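Local coordinates for flagellar regulatory protein C (Vibrio cholerae, PDB 4QHS) that is a heptameric AAA+ ATPase that activates sigma-54-dependent transcription, probably of flagellar genes, at residues Ile113-Ile118 with Val151-Thr156. Numbering follows the deposited sequence.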
# COMPACT_ATOMS: atom_id res chain seq x y z
N ILE A 113 -20.40 -16.56 33.41
CA ILE A 113 -19.88 -15.45 32.64
C ILE A 113 -20.92 -14.95 31.67
O ILE A 113 -21.63 -15.71 31.08
CB ILE A 113 -18.56 -15.79 31.94
CG1 ILE A 113 -17.95 -14.54 31.33
CG2 ILE A 113 -18.77 -16.76 30.87
CD1 ILE A 113 -16.51 -14.66 31.01
N LEU A 114 -21.03 -13.64 31.57
CA LEU A 114 -21.91 -13.00 30.64
C LEU A 114 -21.12 -12.37 29.53
O LEU A 114 -20.32 -11.51 29.75
CB LEU A 114 -22.74 -11.94 31.33
CG LEU A 114 -23.42 -10.93 30.43
CD1 LEU A 114 -24.33 -11.59 29.46
CD2 LEU A 114 -24.18 -10.01 31.25
N LEU A 115 -21.35 -12.81 28.31
CA LEU A 115 -20.69 -12.23 27.18
C LEU A 115 -21.65 -11.33 26.45
O LEU A 115 -22.38 -11.76 25.61
CB LEU A 115 -20.18 -13.30 26.26
CG LEU A 115 -19.34 -14.36 26.91
CD1 LEU A 115 -19.25 -15.47 25.98
CD2 LEU A 115 -18.00 -13.84 27.21
N ASP A 116 -21.62 -10.06 26.80
CA ASP A 116 -22.54 -9.08 26.31
C ASP A 116 -22.14 -8.65 24.93
O ASP A 116 -21.00 -8.42 24.68
CB ASP A 116 -22.51 -7.89 27.23
CG ASP A 116 -23.85 -7.42 27.62
OD1 ASP A 116 -24.80 -7.58 26.87
OD2 ASP A 116 -23.95 -6.84 28.69
N GLU A 117 -23.10 -8.58 24.04
CA GLU A 117 -22.87 -8.15 22.69
C GLU A 117 -21.82 -8.98 21.95
O GLU A 117 -20.83 -8.50 21.51
CB GLU A 117 -22.50 -6.67 22.69
CG GLU A 117 -23.63 -5.76 23.06
CD GLU A 117 -24.84 -6.00 22.21
OE1 GLU A 117 -25.94 -6.13 22.75
OE2 GLU A 117 -24.69 -6.08 20.99
N ILE A 118 -22.10 -10.26 21.82
CA ILE A 118 -21.15 -11.20 21.33
C ILE A 118 -21.01 -11.16 19.83
O ILE A 118 -20.06 -11.64 19.30
CB ILE A 118 -21.54 -12.59 21.73
CG1 ILE A 118 -20.34 -13.52 21.72
CG2 ILE A 118 -22.56 -13.11 20.83
CD1 ILE A 118 -20.55 -14.73 22.49
N VAL A 151 -17.77 -23.33 34.02
CA VAL A 151 -18.35 -22.00 33.88
C VAL A 151 -19.62 -22.02 33.01
O VAL A 151 -19.65 -22.57 31.92
CB VAL A 151 -17.32 -21.01 33.24
CG1 VAL A 151 -17.95 -19.65 32.97
CG2 VAL A 151 -16.08 -20.86 34.13
N ARG A 152 -20.68 -21.40 33.53
CA ARG A 152 -21.94 -21.28 32.82
C ARG A 152 -21.87 -20.04 31.94
O ARG A 152 -21.47 -18.96 32.39
CB ARG A 152 -23.11 -21.17 33.80
CG ARG A 152 -24.46 -21.63 33.26
CD ARG A 152 -25.39 -20.48 32.90
NE ARG A 152 -26.63 -20.97 32.30
CZ ARG A 152 -27.74 -21.28 32.97
NH1 ARG A 152 -27.79 -21.12 34.29
NH2 ARG A 152 -28.81 -21.73 32.32
N VAL A 153 -22.26 -20.19 30.68
CA VAL A 153 -22.18 -19.09 29.74
C VAL A 153 -23.54 -18.46 29.44
O VAL A 153 -24.50 -19.15 29.09
CB VAL A 153 -21.55 -19.53 28.43
CG1 VAL A 153 -21.71 -18.44 27.39
CG2 VAL A 153 -20.09 -19.87 28.65
N LEU A 154 -23.61 -17.16 29.62
CA LEU A 154 -24.71 -16.35 29.16
C LEU A 154 -24.15 -15.42 28.10
O LEU A 154 -23.02 -14.96 28.22
CB LEU A 154 -25.36 -15.55 30.30
CG LEU A 154 -25.76 -16.25 31.60
CD1 LEU A 154 -26.36 -15.24 32.55
CD2 LEU A 154 -26.74 -17.37 31.36
N ALA A 155 -24.94 -15.16 27.06
CA ALA A 155 -24.57 -14.20 26.02
C ALA A 155 -25.75 -13.30 25.65
O ALA A 155 -26.90 -13.66 25.88
CB ALA A 155 -24.07 -14.91 24.79
N THR A 156 -25.44 -12.15 25.05
CA THR A 156 -26.44 -11.29 24.44
C THR A 156 -26.01 -10.82 23.06
O THR A 156 -24.82 -10.71 22.76
CB THR A 156 -26.73 -10.03 25.27
OG1 THR A 156 -25.66 -9.10 25.11
CG2 THR A 156 -26.90 -10.37 26.76
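Ile-113 to Asp-116 and Arg-152 to Thr-156 run parallel as neighbouring strands, the axes of these short segments 20° apart and 4.5 Å at closest approach, joined by a ladder that starts with Ile-113 N to Arg-152 O and ends with Thr-156 N to Leu-115 O (3.1 Å). Beyond the ladder, Ile-118 N reaches Thr-156 O at 2.9 Å, keeping the chain close after its strand ends.

Thr-156 carries the polar end of the contact. A chi1 of 76° turns its OG1 to the side flanked by both backbone N and carbonyl carbon, where it donates to Asp-116 OD1 in a very short bond (2.5 Å, the exact length doubtful) and accepts a nearly straight one (168°) from Glu-117 N at 2.8 Å. Its methyl CG2 lies 3.9 Å from Leu-114 CD1, on the sheet face shared with Leu-154 and packed against helix 51-61. On the other face, Leu-115 CD1 meets Val-153 CG1 at 4.1 Å, and Ile-118 CD1 comes to 4.2 Å from Ala-155 CB.

Strand 152-157 is the middle one of the AAA+ core's parallel sheet, with 112-116 beside it, and the Leu-Leu-Asp-Glu run matches a Walker B motif. Glu-117 OE1 also makes a weak hydrogen bond to Ser-47 OG. One hydroxyl, both donor and acceptor, thus ties both acidic positions to the next strand: it probably restrains the Asp-116 carboxylate directly and holds Glu-117 through its backbone.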